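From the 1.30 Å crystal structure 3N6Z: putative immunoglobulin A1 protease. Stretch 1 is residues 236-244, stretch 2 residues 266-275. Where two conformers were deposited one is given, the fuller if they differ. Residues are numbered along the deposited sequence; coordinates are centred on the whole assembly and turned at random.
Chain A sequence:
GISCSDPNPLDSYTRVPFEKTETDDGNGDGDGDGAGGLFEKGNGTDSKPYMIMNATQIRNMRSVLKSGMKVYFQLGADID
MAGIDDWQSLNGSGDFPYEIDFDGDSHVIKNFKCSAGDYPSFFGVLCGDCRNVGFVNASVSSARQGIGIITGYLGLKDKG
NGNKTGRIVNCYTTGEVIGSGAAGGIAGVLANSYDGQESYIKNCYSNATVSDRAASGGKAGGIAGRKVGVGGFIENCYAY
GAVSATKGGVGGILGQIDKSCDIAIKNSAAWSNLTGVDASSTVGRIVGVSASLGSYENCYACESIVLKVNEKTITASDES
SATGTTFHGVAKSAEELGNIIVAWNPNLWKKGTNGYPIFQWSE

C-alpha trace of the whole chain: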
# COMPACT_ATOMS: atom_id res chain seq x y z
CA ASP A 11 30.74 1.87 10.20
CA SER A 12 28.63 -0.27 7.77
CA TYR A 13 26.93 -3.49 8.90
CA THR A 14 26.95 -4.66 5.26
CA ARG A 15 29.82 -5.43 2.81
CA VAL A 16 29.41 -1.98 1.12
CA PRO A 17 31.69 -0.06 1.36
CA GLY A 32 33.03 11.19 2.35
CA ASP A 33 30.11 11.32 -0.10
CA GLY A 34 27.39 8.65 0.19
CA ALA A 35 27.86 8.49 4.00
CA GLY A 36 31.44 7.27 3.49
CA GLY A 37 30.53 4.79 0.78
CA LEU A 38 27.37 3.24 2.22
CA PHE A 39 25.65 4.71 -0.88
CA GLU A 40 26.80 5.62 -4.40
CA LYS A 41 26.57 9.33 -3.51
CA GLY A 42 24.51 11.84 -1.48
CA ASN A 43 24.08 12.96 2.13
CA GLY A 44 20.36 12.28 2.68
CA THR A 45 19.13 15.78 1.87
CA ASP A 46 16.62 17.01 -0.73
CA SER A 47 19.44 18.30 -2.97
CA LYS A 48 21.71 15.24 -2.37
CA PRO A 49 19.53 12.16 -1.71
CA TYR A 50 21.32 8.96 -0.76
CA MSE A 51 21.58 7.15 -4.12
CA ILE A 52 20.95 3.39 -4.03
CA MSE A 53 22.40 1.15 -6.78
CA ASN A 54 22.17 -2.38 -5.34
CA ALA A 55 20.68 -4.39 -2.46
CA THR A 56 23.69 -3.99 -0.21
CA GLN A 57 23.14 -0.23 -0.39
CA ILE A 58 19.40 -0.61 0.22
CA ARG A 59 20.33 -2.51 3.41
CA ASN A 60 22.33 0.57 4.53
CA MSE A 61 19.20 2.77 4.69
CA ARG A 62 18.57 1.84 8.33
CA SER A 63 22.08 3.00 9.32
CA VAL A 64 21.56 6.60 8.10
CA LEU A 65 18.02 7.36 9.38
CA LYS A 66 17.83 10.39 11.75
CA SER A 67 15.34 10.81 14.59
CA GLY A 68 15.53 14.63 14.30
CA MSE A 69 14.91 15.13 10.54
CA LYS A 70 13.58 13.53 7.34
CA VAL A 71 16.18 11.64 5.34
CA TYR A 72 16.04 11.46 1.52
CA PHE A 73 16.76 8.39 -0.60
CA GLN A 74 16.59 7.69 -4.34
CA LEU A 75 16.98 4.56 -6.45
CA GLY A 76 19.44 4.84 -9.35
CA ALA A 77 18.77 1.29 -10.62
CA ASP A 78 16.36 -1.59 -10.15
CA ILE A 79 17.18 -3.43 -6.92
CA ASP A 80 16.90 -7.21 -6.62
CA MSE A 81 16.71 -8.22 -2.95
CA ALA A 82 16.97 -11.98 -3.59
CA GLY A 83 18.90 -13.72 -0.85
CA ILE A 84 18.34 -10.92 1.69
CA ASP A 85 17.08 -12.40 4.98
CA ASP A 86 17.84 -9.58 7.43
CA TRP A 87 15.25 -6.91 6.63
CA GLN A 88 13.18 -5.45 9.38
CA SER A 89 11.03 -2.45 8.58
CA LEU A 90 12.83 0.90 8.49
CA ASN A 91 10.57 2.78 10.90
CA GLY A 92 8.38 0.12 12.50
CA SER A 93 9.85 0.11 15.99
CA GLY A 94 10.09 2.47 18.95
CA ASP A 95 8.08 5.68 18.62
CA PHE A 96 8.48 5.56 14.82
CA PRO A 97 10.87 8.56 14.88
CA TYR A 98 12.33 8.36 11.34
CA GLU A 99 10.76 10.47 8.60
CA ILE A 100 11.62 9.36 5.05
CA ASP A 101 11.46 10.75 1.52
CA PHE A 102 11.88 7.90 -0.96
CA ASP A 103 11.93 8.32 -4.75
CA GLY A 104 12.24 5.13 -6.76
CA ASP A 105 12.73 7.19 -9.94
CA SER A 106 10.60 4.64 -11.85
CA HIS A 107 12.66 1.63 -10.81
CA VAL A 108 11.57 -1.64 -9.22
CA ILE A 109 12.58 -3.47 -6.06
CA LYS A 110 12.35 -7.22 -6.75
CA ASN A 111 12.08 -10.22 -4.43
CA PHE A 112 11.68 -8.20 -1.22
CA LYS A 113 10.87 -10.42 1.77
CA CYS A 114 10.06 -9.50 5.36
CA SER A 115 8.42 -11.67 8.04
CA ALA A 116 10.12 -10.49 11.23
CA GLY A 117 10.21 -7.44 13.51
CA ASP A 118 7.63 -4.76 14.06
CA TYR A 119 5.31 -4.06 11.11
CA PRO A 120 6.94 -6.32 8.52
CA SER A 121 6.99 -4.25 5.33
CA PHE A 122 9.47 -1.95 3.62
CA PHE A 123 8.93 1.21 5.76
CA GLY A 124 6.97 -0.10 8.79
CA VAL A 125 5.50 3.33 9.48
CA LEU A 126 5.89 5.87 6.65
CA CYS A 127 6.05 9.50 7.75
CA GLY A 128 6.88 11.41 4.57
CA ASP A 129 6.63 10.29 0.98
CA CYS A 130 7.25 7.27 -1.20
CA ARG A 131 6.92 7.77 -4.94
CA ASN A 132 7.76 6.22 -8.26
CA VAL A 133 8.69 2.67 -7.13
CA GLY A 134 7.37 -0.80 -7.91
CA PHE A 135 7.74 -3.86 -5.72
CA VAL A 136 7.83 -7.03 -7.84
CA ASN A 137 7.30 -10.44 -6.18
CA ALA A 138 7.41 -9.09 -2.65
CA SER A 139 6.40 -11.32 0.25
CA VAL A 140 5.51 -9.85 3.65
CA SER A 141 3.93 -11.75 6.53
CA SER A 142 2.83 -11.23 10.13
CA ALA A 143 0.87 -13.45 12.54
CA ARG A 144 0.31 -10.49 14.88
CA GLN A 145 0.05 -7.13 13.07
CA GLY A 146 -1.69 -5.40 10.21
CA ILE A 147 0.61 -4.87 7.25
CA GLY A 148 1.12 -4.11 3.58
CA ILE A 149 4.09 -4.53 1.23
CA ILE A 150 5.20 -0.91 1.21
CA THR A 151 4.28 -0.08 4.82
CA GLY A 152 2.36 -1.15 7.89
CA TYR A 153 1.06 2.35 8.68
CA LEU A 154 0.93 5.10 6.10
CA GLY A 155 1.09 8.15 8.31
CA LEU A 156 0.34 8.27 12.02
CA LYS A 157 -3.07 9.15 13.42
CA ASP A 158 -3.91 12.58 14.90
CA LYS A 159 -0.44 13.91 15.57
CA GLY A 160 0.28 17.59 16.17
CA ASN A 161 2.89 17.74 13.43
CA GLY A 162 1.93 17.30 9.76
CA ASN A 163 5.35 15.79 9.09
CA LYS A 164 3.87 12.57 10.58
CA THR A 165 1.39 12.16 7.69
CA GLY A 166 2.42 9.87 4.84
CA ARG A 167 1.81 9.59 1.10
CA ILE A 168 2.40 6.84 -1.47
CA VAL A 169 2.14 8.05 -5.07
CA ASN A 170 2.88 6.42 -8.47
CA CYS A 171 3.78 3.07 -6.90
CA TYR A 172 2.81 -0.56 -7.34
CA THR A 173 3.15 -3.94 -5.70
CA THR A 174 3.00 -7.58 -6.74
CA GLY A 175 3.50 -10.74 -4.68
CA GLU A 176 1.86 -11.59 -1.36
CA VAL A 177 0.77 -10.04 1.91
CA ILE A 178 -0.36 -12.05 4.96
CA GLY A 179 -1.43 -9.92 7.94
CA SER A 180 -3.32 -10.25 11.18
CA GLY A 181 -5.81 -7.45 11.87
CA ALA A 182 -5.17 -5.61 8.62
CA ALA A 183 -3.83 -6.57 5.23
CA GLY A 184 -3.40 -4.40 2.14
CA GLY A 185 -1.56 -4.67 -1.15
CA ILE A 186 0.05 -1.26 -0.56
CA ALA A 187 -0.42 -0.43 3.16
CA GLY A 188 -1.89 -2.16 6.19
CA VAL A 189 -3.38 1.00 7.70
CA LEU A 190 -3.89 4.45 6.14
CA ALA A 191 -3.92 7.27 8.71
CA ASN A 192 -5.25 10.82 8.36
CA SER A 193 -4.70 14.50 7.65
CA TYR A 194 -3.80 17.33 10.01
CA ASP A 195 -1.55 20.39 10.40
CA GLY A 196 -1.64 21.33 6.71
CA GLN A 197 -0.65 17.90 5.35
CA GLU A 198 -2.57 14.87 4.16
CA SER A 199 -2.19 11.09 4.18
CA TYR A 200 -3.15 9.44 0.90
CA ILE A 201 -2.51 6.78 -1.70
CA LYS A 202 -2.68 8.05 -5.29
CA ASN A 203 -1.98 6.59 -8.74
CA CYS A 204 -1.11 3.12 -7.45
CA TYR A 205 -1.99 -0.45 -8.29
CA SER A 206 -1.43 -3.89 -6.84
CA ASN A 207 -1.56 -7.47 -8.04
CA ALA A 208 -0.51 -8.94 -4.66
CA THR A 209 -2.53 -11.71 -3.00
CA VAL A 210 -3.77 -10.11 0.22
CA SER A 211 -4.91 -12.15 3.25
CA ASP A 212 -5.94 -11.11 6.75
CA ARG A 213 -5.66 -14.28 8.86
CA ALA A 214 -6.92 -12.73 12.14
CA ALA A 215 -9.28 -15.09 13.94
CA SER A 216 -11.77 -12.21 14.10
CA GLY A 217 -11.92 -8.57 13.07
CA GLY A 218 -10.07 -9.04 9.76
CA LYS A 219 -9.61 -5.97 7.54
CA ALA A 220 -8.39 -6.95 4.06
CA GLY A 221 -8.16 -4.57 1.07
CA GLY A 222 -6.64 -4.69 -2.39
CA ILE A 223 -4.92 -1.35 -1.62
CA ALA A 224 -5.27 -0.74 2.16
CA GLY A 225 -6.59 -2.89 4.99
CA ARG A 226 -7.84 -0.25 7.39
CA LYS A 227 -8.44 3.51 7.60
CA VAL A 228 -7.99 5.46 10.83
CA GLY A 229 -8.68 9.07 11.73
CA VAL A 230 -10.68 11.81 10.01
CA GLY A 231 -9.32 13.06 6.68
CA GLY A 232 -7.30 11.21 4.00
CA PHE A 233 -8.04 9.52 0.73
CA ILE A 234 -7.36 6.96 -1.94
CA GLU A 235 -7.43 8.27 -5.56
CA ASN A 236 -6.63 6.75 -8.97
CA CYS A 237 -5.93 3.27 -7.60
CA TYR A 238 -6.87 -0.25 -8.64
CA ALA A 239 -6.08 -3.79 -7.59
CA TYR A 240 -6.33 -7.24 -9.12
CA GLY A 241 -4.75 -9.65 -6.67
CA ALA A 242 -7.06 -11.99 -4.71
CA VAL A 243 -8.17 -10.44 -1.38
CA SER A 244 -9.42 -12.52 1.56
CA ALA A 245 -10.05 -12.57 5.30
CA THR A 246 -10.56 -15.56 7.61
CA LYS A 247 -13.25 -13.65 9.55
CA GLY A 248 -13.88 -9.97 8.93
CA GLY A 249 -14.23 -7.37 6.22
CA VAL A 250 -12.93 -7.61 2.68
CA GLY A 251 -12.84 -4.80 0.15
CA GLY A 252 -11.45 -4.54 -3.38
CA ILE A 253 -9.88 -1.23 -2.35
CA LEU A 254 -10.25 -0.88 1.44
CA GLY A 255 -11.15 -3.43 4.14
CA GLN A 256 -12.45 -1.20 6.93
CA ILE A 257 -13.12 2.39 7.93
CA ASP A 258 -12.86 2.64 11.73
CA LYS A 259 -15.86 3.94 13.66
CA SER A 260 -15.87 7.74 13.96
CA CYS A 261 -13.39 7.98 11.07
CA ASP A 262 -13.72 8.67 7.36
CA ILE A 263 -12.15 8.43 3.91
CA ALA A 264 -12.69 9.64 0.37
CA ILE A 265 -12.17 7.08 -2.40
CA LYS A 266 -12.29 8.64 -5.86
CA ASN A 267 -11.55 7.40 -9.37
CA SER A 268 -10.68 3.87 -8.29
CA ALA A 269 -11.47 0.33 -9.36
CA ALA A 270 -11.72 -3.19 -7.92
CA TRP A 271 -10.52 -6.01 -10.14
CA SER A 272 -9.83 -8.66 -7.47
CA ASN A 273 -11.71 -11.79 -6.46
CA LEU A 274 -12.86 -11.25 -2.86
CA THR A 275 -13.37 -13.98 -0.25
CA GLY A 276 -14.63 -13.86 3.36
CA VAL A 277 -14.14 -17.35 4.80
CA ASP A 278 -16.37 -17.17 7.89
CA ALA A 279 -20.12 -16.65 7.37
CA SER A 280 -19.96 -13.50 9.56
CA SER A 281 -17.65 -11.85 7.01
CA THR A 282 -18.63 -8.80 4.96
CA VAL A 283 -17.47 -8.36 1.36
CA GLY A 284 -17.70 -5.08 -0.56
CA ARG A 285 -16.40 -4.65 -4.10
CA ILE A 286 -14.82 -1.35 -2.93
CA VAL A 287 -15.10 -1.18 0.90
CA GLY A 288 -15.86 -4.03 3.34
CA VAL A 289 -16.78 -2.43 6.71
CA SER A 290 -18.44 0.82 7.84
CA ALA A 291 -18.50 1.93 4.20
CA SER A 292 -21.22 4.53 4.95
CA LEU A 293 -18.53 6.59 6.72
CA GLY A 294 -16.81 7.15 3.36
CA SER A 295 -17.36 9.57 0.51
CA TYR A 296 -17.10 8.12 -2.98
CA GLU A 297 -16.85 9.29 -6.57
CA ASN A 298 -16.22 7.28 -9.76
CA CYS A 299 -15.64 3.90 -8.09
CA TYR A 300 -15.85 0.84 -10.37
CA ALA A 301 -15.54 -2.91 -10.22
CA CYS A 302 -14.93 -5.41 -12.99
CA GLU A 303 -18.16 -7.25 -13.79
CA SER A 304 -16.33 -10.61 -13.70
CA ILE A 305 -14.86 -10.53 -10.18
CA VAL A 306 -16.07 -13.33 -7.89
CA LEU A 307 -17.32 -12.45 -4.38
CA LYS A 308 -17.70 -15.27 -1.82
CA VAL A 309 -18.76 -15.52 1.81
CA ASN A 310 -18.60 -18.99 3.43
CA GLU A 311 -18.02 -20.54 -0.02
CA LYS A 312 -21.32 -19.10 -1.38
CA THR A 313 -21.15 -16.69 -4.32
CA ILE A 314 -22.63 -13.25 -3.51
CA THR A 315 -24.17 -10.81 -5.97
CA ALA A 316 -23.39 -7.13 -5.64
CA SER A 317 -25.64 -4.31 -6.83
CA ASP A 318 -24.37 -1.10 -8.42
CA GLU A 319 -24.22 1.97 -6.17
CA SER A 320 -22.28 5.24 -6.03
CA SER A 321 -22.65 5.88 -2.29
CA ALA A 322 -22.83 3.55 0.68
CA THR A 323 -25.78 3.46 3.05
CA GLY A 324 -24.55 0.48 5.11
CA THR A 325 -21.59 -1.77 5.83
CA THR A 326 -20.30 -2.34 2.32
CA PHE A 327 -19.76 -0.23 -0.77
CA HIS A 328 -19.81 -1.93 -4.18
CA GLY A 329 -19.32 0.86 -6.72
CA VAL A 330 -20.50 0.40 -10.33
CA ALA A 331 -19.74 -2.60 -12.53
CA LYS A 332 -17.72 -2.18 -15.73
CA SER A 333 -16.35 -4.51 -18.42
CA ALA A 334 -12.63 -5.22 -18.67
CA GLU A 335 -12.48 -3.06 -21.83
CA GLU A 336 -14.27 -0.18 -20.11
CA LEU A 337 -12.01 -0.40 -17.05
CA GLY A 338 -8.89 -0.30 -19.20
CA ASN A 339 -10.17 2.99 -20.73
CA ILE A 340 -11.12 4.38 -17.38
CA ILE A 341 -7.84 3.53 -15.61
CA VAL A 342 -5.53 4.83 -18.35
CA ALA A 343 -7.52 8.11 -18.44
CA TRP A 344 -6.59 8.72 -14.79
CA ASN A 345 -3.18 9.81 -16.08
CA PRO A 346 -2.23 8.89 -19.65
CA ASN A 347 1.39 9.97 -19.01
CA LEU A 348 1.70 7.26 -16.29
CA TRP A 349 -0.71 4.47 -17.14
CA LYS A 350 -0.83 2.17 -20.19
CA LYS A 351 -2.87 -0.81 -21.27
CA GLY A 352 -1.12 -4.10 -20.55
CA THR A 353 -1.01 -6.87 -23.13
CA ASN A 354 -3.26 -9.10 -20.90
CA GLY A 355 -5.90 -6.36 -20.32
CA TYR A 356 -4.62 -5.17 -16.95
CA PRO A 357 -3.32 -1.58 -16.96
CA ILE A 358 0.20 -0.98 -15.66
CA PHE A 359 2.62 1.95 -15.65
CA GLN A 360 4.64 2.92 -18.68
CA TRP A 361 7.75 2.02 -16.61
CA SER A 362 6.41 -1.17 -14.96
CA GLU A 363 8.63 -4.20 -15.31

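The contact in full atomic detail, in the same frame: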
# COMPACT_ATOMS: atom_id res chain seq x y z
N ASN A 236 -7.30 7.29 -7.80
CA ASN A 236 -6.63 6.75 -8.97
C ASN A 236 -5.87 5.47 -8.64
O ASN A 236 -4.71 5.29 -9.01
CB ASN A 236 -5.75 7.79 -9.65
CG ASN A 236 -6.46 9.15 -9.88
OD1 ASN A 236 -5.85 10.18 -9.72
ND2 ASN A 236 -7.71 9.13 -10.24
N CYS A 237 -6.53 4.57 -7.93
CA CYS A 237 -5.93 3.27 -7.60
C CYS A 237 -6.79 2.13 -8.07
O CYS A 237 -8.02 2.23 -8.11
CB CYS A 237 -5.71 3.10 -6.10
SG CYS A 237 -4.49 4.24 -5.40
N TYR A 238 -6.16 1.00 -8.40
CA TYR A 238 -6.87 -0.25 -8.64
C TYR A 238 -6.05 -1.43 -8.18
O TYR A 238 -4.83 -1.34 -8.03
CB TYR A 238 -7.32 -0.37 -10.12
CG TYR A 238 -6.46 -1.17 -11.06
CD1 TYR A 238 -5.34 -0.62 -11.67
CD2 TYR A 238 -6.78 -2.49 -11.34
CE1 TYR A 238 -4.56 -1.38 -12.56
CE2 TYR A 238 -6.02 -3.25 -12.22
CZ TYR A 238 -4.90 -2.70 -12.82
OH TYR A 238 -4.18 -3.47 -13.70
N ALA A 239 -6.73 -2.56 -7.99
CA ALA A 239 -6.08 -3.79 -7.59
C ALA A 239 -6.68 -4.97 -8.33
O ALA A 239 -7.85 -4.97 -8.69
CB ALA A 239 -6.18 -4.00 -6.07
N TYR A 240 -5.86 -6.00 -8.51
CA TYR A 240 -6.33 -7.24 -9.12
C TYR A 240 -5.81 -8.51 -8.51
O TYR A 240 -6.15 -9.62 -8.97
CB TYR A 240 -6.19 -7.20 -10.63
CG TYR A 240 -4.81 -7.17 -11.25
CD1 TYR A 240 -4.08 -5.99 -11.32
CD2 TYR A 240 -4.31 -8.29 -11.91
CE1 TYR A 240 -2.88 -5.93 -12.00
CE2 TYR A 240 -3.06 -8.24 -12.58
CZ TYR A 240 -2.38 -7.04 -12.64
OH TYR A 240 -1.16 -6.89 -13.28
N GLY A 241 -5.06 -8.41 -7.43
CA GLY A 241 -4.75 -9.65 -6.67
C GLY A 241 -5.90 -10.14 -5.78
O GLY A 241 -6.71 -9.36 -5.31
N ALA A 242 -6.00 -11.43 -5.56
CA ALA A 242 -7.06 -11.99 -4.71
C ALA A 242 -6.97 -11.46 -3.29
O ALA A 242 -5.89 -11.45 -2.72
CB ALA A 242 -6.96 -13.52 -4.70
N VAL A 243 -8.10 -11.04 -2.73
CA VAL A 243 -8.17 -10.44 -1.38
C VAL A 243 -9.07 -11.32 -0.53
O VAL A 243 -10.18 -11.67 -0.96
CB VAL A 243 -8.70 -8.99 -1.37
CG1 VAL A 243 -8.57 -8.35 0.01
CG2 VAL A 243 -8.03 -8.16 -2.43
N SER A 244 -8.63 -11.68 0.68
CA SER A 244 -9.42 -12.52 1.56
C SER A 244 -9.19 -12.23 3.03
O SER A 244 -8.18 -11.64 3.41
CB SER A 244 -9.12 -13.99 1.24
OG SER A 244 -7.80 -14.28 1.58
N LYS A 266 -11.89 8.00 -4.61
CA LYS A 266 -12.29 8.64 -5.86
C LYS A 266 -11.52 8.03 -7.01
O LYS A 266 -10.33 7.77 -6.89
CB LYS A 266 -11.99 10.15 -5.83
CG LYS A 266 -12.69 10.88 -4.65
CD LYS A 266 -12.39 12.41 -4.66
CE LYS A 266 -12.78 13.09 -3.33
NZ LYS A 266 -12.25 14.49 -3.14
N ASN A 267 -12.19 7.85 -8.14
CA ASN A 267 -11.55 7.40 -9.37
C ASN A 267 -10.68 6.18 -9.12
O ASN A 267 -9.47 6.19 -9.30
CB ASN A 267 -10.72 8.53 -9.99
CG ASN A 267 -11.56 9.71 -10.35
OD1 ASN A 267 -11.36 10.85 -9.84
ND2 ASN A 267 -12.50 9.49 -11.20
N SER A 268 -11.33 5.12 -8.67
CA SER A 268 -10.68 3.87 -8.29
C SER A 268 -11.47 2.68 -8.76
O SER A 268 -12.67 2.78 -9.10
CB SER A 268 -10.41 3.85 -6.78
OG SER A 268 -9.45 4.89 -6.43
N ALA A 269 -10.81 1.52 -8.83
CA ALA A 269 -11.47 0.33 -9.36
C ALA A 269 -11.02 -0.96 -8.68
O ALA A 269 -9.82 -1.16 -8.39
CB ALA A 269 -11.21 0.21 -10.88
N ALA A 270 -11.98 -1.86 -8.46
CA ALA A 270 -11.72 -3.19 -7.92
C ALA A 270 -11.71 -4.19 -9.06
O ALA A 270 -12.68 -4.28 -9.83
CB ALA A 270 -12.80 -3.57 -6.87
N TRP A 271 -10.65 -4.97 -9.14
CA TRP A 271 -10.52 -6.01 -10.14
C TRP A 271 -9.99 -7.30 -9.53
O TRP A 271 -9.43 -8.16 -10.22
CB TRP A 271 -9.66 -5.49 -11.31
CG TRP A 271 -9.88 -6.06 -12.64
CD1 TRP A 271 -10.36 -7.30 -12.96
CD2 TRP A 271 -9.56 -5.42 -13.88
NE1 TRP A 271 -10.41 -7.44 -14.33
CE2 TRP A 271 -9.91 -6.31 -14.92
CE3 TRP A 271 -9.03 -4.18 -14.21
CZ2 TRP A 271 -9.72 -6.00 -16.28
CZ3 TRP A 271 -8.85 -3.86 -15.54
CH2 TRP A 271 -9.19 -4.77 -16.56
N SER A 272 -10.25 -7.48 -8.23
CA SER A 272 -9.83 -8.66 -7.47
C SER A 272 -11.01 -9.56 -7.14
O SER A 272 -12.10 -9.08 -6.83
CB SER A 272 -9.20 -8.21 -6.14
OG SER A 272 -8.06 -7.43 -6.35
N ASN A 273 -10.78 -10.87 -7.11
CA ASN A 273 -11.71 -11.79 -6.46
C ASN A 273 -11.60 -11.64 -4.94
O ASN A 273 -10.49 -11.49 -4.41
CB ASN A 273 -11.39 -13.23 -6.87
CG ASN A 273 -11.59 -13.47 -8.35
OD1 ASN A 273 -12.51 -12.92 -8.96
ND2 ASN A 273 -10.73 -14.32 -8.94
N LEU A 274 -12.75 -11.63 -4.26
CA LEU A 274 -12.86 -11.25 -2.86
C LEU A 274 -13.55 -12.37 -2.10
O LEU A 274 -14.66 -12.80 -2.49
CB LEU A 274 -13.66 -9.96 -2.71
CG LEU A 274 -13.27 -8.77 -3.57
CD1 LEU A 274 -14.20 -7.59 -3.28
CD2 LEU A 274 -11.82 -8.35 -3.29
N THR A 275 -12.91 -12.83 -1.02
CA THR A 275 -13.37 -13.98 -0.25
C THR A 275 -13.35 -13.73 1.25
O THR A 275 -12.30 -13.46 1.83
CB THR A 275 -12.53 -15.22 -0.57
OG1 THR A 275 -12.53 -15.43 -1.98
CG2 THR A 275 -13.05 -16.45 0.19
O HOH W 1 -8.42 11.99 -9.75
O HOH W 2 -9.62 -5.11 -6.17
O HOH W 3 -8.09 -11.56 -7.99
O HOH W 4 -10.35 -14.17 -2.99

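The two stretches lie side by side as parallel strands, and backbone hydrogen bonds do most of the joining. In the first strand pair, Ala269 N donates to Cys237 O (3.0 Å) and Trp271 N to Ala239 O (2.8 Å). Ala239 N reaches Ala269 O more weakly, at 3.4 Å. In the second, Val243 N donates to Asn273 O and Thr275 N to Val243 O, both at 3.0 Å.

At the corner, Asn236 N donates to Lys266 O (3.2 Å) and weakly to Asn267 O (2.9 Å). Ser268 OG suits this place because it both gives and takes: it donates to Lys266 O (3.0 Å) and weakly accepts from Cys237 N (3.3 Å). Water 1 links the two asparagine side chains, accepting from Asn236 ND2 (3.0 Å) and donating to Asn267 OD1 (3.2 Å).

Between the strand pairs, waters fill in. Water 3 donates to Tyr240 O and accepts from Asn273 N, both at 2.9 Å. Water 2 donates to Ala239 O (3.1 Å). Ser272 OG donates to Gly241 O, although that oxygen is less surely placed.

Side chains pack alongside. Small Ala269 puts CB 4.0 Å from Tyr238 CB. Tyr238 CE2 meets Trp271 CE3 at 3.7 Å, the rings oblique. Buried Leu274 turns CD2 to Val243 CB (3.7 Å). The contact buries 682 Å².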